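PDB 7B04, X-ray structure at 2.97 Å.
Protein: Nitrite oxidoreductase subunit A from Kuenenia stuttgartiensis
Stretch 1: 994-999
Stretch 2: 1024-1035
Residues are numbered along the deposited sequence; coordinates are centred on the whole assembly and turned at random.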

ATOM      1  N   SER B 994      34.018  -8.688  -4.048  1.00 42.53           N
ATOM      2  CA  SER B 994      33.382  -7.891  -3.007  1.00 37.96           C
ATOM      3  C   SER B 994      31.989  -7.454  -3.437  1.00 34.29           C
ATOM      4  O   SER B 994      31.064  -7.414  -2.618  1.00 33.11           O
ATOM      5  CB  SER B 994      34.252  -6.679  -2.674  1.00 42.80           C
ATOM      6  OG  SER B 994      35.518  -7.081  -2.176  1.00 62.43           O
ATOM      7  N   PHE B 995      31.818  -7.125  -4.720  1.00 36.17           N
ATOM      8  CA  PHE B 995      30.522  -6.672  -5.209  1.00 37.76           C
ATOM      9  C   PHE B 995      29.521  -7.808  -5.374  1.00 33.59           C
ATOM     10  O   PHE B 995      28.312  -7.550  -5.369  1.00 36.25           O
ATOM     11  CB  PHE B 995      30.684  -5.931  -6.539  1.00 35.64           C
ATOM     12  CG  PHE B 995      29.511  -5.062  -6.894  1.00 36.71           C
ATOM     13  CD1 PHE B 995      29.311  -3.848  -6.256  1.00 36.49           C
ATOM     14  CD2 PHE B 995      28.605  -5.458  -7.865  1.00 34.59           C
ATOM     15  CE1 PHE B 995      28.232  -3.047  -6.578  1.00 34.88           C
ATOM     16  CE2 PHE B 995      27.524  -4.661  -8.192  1.00 37.01           C
ATOM     17  CZ  PHE B 995      27.337  -3.454  -7.547  1.00 36.25           C
ATOM     18  N   TYR B 996      29.987  -9.050  -5.534  1.00 31.61           N
ATOM     19  CA  TYR B 996      29.061 -10.177  -5.623  1.00 35.81           C
ATOM     20  C   TYR B 996      28.266 -10.329  -4.334  1.00 32.36           C
ATOM     21  O   TYR B 996      27.077 -10.667  -4.363  1.00 28.47           O
ATOM     22  CB  TYR B 996      29.815 -11.467  -5.944  1.00 43.21           C
ATOM     23  CG  TYR B 996      28.930 -12.695  -5.965  1.00 34.20           C
ATOM     24  CD1 TYR B 996      27.966 -12.864  -6.951  1.00 34.65           C
ATOM     25  CD2 TYR B 996      29.059 -13.686  -5.000  1.00 31.63           C
ATOM     26  CE1 TYR B 996      27.154 -13.985  -6.974  1.00 35.21           C
ATOM     27  CE2 TYR B 996      28.254 -14.810  -5.017  1.00 37.44           C
ATOM     28  CZ  TYR B 996      27.303 -14.953  -6.005  1.00 32.24           C
ATOM     29  OH  TYR B 996      26.501 -16.070  -6.029  1.00 31.18           O
ATOM     30  N   LYS B 997      28.920 -10.107  -3.189  1.00 28.97           N
ATOM     31  CA  LYS B 997      28.214 -10.124  -1.913  1.00 30.07           C
ATOM     32  C   LYS B 997      27.070  -9.118  -1.919  1.00 34.71           C
ATOM     33  O   LYS B 997      25.985  -9.390  -1.393  1.00 34.14           O
ATOM     34  CB  LYS B 997      29.193  -9.826  -0.773  1.00 30.17           C
ATOM     35  CG  LYS B 997      28.574  -9.844   0.613  1.00 32.94           C
ATOM     36  CD  LYS B 997      29.525  -9.257   1.647  1.00 32.04           C
ATOM     37  CE  LYS B 997      30.671 -10.208   1.957  1.00 40.07           C
ATOM     38  NZ  LYS B 997      31.544  -9.692   3.048  1.00 34.59           N
ATOM     39  N   VAL B 998      27.303  -7.944  -2.507  1.00 32.23           N
ATOM     40  CA  VAL B 998      26.252  -6.944  -2.631  1.00 25.65           C
ATOM     41  C   VAL B 998      25.178  -7.400  -3.618  1.00 27.29           C
ATOM     42  O   VAL B 998      23.988  -7.111  -3.441  1.00 30.86           O
ATOM     43  CB  VAL B 998      26.871  -5.596  -3.047  1.00 28.12           C
ATOM     44  CG1 VAL B 998      25.864  -4.471  -2.918  1.00 36.30           C
ATOM     45  CG2 VAL B 998      28.124  -5.311  -2.245  1.00 30.38           C
ATOM     46  N   SER B 999      25.579  -8.106  -4.680  1.00 31.97           N
ATOM     47  CA  SER B 999      24.652  -8.392  -5.779  1.00 27.92           C
ATOM     48  C   SER B 999      23.773  -9.617  -5.506  1.00 32.50           C
ATOM     49  O   SER B 999      22.619  -9.660  -5.949  1.00 31.43           O
ATOM     50  CB  SER B 999      25.421  -8.539  -7.086  1.00 32.88           C
ATOM     51  OG  SER B 999      26.388  -7.500  -7.214  1.00 36.16           O
ATOM     52  N   ILE B1024      17.377  -0.915  -2.826  1.00 32.13           N
ATOM     53  CA  ILE B1024      18.302  -2.008  -3.130  1.00 30.39           C
ATOM     54  C   ILE B1024      19.504  -1.981  -2.195  1.00 27.87           C
ATOM     55  O   ILE B1024      19.871  -0.951  -1.617  1.00 32.29           O
ATOM     56  CB  ILE B1024      18.749  -1.950  -4.602  1.00 34.00           C
ATOM     57  CG1 ILE B1024      19.669  -0.753  -4.842  1.00 27.20           C
ATOM     58  CG2 ILE B1024      17.543  -1.882  -5.527  1.00 32.41           C
ATOM     59  CD1 ILE B1024      20.354  -0.771  -6.193  1.00 23.81           C
ATOM     60  N   SER B1025      20.130  -3.147  -2.050  1.00 31.14           N
ATOM     61  CA  SER B1025      21.366  -3.247  -1.289  1.00 35.35           C
ATOM     62  C   SER B1025      22.499  -2.570  -2.045  1.00 34.15           C
ATOM     63  O   SER B1025      22.745  -2.867  -3.218  1.00 37.16           O
ATOM     64  CB  SER B1025      21.706  -4.713  -1.023  1.00 28.34           C
ATOM     65  OG  SER B1025      20.681  -5.353  -0.284  1.00 32.89           O
ATOM     66  N   SER B1026      23.185  -1.657  -1.373  1.00 29.68           N
ATOM     67  CA  SER B1026      24.343  -0.971  -1.920  1.00 29.70           C
ATOM     68  C   SER B1026      25.592  -1.449  -1.192  1.00 36.35           C
ATOM     69  O   SER B1026      25.531  -2.284  -0.286  1.00 36.05           O
ATOM     70  CB  SER B1026      24.177   0.545  -1.805  1.00 31.27           C
ATOM     71  OG  SER B1026      24.232   0.964  -0.453  1.00 31.06           O
ATOM     72  N   ASP B1027      26.742  -0.919  -1.611  1.00 42.02           N
ATOM     73  CA  ASP B1027      27.993  -1.257  -0.941  1.00 37.49           C
ATOM     74  C   ASP B1027      27.940  -0.886   0.535  1.00 35.60           C
ATOM     75  O   ASP B1027      28.145  -1.738   1.407  1.00 43.33           O
ATOM     76  CB  ASP B1027      29.164  -0.553  -1.629  1.00 39.95           C
ATOM     77  CG  ASP B1027      29.473  -1.130  -2.996  1.00 48.93           C
ATOM     78  OD1 ASP B1027      29.262  -2.345  -3.192  1.00 53.58           O
ATOM     79  OD2 ASP B1027      29.929  -0.368  -3.874  1.00 46.76           O
ATOM     80  N   LYS B1028      27.612   0.374   0.832  1.00 36.66           N
ATOM     81  CA  LYS B1028      27.677   0.866   2.206  1.00 38.29           C
ATOM     82  C   LYS B1028      26.634   0.218   3.106  1.00 36.34           C
ATOM     83  O   LYS B1028      26.895   0.016   4.298  1.00 40.53           O
ATOM     84  CB  LYS B1028      27.522   2.384   2.218  1.00 34.52           C
ATOM     85  CG  LYS B1028      28.692   3.103   1.584  1.00 26.48           C
ATOM     86  CD  LYS B1028      28.460   4.595   1.523  1.00 22.06           C
ATOM     87  CE  LYS B1028      29.612   5.276   0.819  1.00 32.35           C
ATOM     88  NZ  LYS B1028      29.384   6.736   0.648  1.00 48.26           N
ATOM     89  N   THR B1029      25.453  -0.103   2.574  1.00 27.00           N
ATOM     90  CA  THR B1029      24.453  -0.774   3.399  1.00 29.49           C
ATOM     91  C   THR B1029      24.933  -2.163   3.799  1.00 32.86           C
ATOM     92  O   THR B1029      24.699  -2.605   4.929  1.00 37.60           O
ATOM     93  CB  THR B1029      23.113  -0.855   2.666  1.00 30.75           C
ATOM     94  OG1 THR B1029      23.277  -1.561   1.430  1.00 44.33           O
ATOM     95  CG2 THR B1029      22.573   0.538   2.386  1.00 33.44           C
ATOM     96  N   VAL B1030      25.601  -2.865   2.881  1.00 32.23           N
ATOM     97  CA  VAL B1030      26.182  -4.162   3.212  1.00 32.36           C
ATOM     98  C   VAL B1030      27.319  -4.002   4.218  1.00 31.73           C
ATOM     99  O   VAL B1030      27.437  -4.791   5.163  1.00 33.68           O
ATOM    100  CB  VAL B1030      26.642  -4.885   1.933  1.00 31.34           C
ATOM    101  CG1 VAL B1030      27.402  -6.154   2.281  1.00 27.84           C
ATOM    102  CG2 VAL B1030      25.446  -5.208   1.049  1.00 32.79           C
ATOM    103  N   GLN B1031      28.172  -2.983   4.040  1.00 30.60           N
ATOM    104  CA  GLN B1031      29.237  -2.743   5.013  1.00 34.73           C
ATOM    105  C   GLN B1031      28.668  -2.476   6.398  1.00 36.69           C
ATOM    106  O   GLN B1031      29.216  -2.942   7.402  1.00 38.55           O
ATOM    107  CB  GLN B1031      30.118  -1.559   4.604  1.00 46.75           C
ATOM    108  CG  GLN B1031      30.584  -1.498   3.167  1.00 51.84           C
ATOM    109  CD  GLN B1031      31.554  -0.351   2.947  1.00 61.07           C
ATOM    110  OE1 GLN B1031      32.289  -0.321   1.960  1.00 60.46           O
ATOM    111  NE2 GLN B1031      31.574   0.591   3.886  1.00 54.72           N
ATOM    112  N   ALA B1032      27.575  -1.717   6.471  1.00 38.50           N
ATOM    113  CA  ALA B1032      27.003  -1.352   7.761  1.00 33.46           C
ATOM    114  C   ALA B1032      26.213  -2.503   8.367  1.00 33.64           C
ATOM    115  O   ALA B1032      26.201  -2.673   9.591  1.00 38.35           O
ATOM    116  CB  ALA B1032      26.121  -0.113   7.613  1.00 31.78           C
ATOM    117  N   HIS B1033      25.540  -3.295   7.528  1.00 32.03           N
ATOM    118  CA  HIS B1033      24.808  -4.453   8.030  1.00 29.41           C
ATOM    119  C   HIS B1033      25.742  -5.439   8.722  1.00 36.06           C
ATOM    120  O   HIS B1033      25.314  -6.187   9.608  1.00 42.09           O
ATOM    121  CB  HIS B1033      24.060  -5.133   6.883  1.00 29.24           C
ATOM    122  CG  HIS B1033      23.340  -6.381   7.286  1.00 34.87           C
ATOM    123  ND1 HIS B1033      22.196  -6.366   8.055  1.00 32.59           N
ATOM    124  CD2 HIS B1033      23.597  -7.685   7.022  1.00 38.52           C
ATOM    125  CE1 HIS B1033      21.783  -7.605   8.250  1.00 32.07           C
ATOM    126  NE2 HIS B1033      22.616  -8.424   7.634  1.00 42.46           N
ATOM    127  N   GLU B1034      27.017  -5.445   8.338  1.00 32.43           N
ATOM    128  CA  GLU B1034      28.013  -6.343   8.900  1.00 29.36           C
ATOM    129  C   GLU B1034      28.937  -5.649   9.893  1.00 35.78           C
ATOM    130  O   GLU B1034      29.818  -6.302  10.461  1.00 46.56           O
ATOM    131  CB  GLU B1034      28.839  -6.979   7.777  1.00 30.67           C
ATOM    132  CG  GLU B1034      28.044  -7.920   6.882  1.00 35.74           C
ATOM    133  CD  GLU B1034      28.844  -8.412   5.689  1.00 40.72           C
ATOM    134  OE1 GLU B1034      29.951  -7.884   5.452  1.00 32.62           O
ATOM    135  OE2 GLU B1034      28.365  -9.330   4.990  1.00 32.76           O
ATOM    136  N   THR B1035      28.763  -4.346  10.112  1.00 36.33           N
ATOM    137  CA  THR B1035      29.581  -3.582  11.048  1.00 37.94           C
ATOM    138  C   THR B1035      28.803  -3.060  12.245  1.00 38.31           C
ATOM    139  O   THR B1035      29.312  -3.092  13.368  1.00 47.55           O
ATOM    140  CB  THR B1035      30.235  -2.397  10.319  1.00 40.43           C
ATOM    141  OG1 THR B1035      31.388  -2.847   9.597  1.00 46.14           O
ATOM    142  CG2 THR B1035      30.645  -1.293  11.291  1.00 33.72           C
TER

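Two helices of one chain meet here nearly at right angles: their axes cross at 88° and approach to 9.7 Å, and the contact buries 319 Å², both sides summed. The second helix spans 1027-1033, with Ser 1026 at its N-cap position, and the backbones come nearest where Val 998 CA lies 6.2 Å from Asp 1027 CA.

Along the first helix, Phe 995 sets its CA-to-CB bond sideways, yet with chi1 in t the ring end comes nearer: Phe 995 CD1 lies 3.4 Å from Asp 1027 OD1, an oblique approach of carboxylate to ring. Tyr 996 is out of reach. The CA-to-CB bond of Lys 997 points toward the partner. Aliphatic Lys 997 CD packs 3.8 Å from Val 1030 CG1, and, with chi3 in m and the other chi angles t, Lys 997 NZ lies 3.4 Å from Glu 1034 OE1, a salt bridge whose hydrogen bond is weak.

Val 998, buried, has the largest covered area. Val 998 CG1 makes van der Waals contacts with Ser 1025 O (3.5 Å) and Ser 1026 O (3.4 Å) and an apolar one with Val 1030 CG2 (4.1 Å); Val 998 CG2 lies 3.3 Å from Asp 1027 OD1. The CA-to-CB bond of Ser 999 points away, and Ser 999 OG bonds back to Phe 995 O at 2.7 Å. The rule is a buried valine against the start of the partner helix, with an exposed Lys-Glu pair further along.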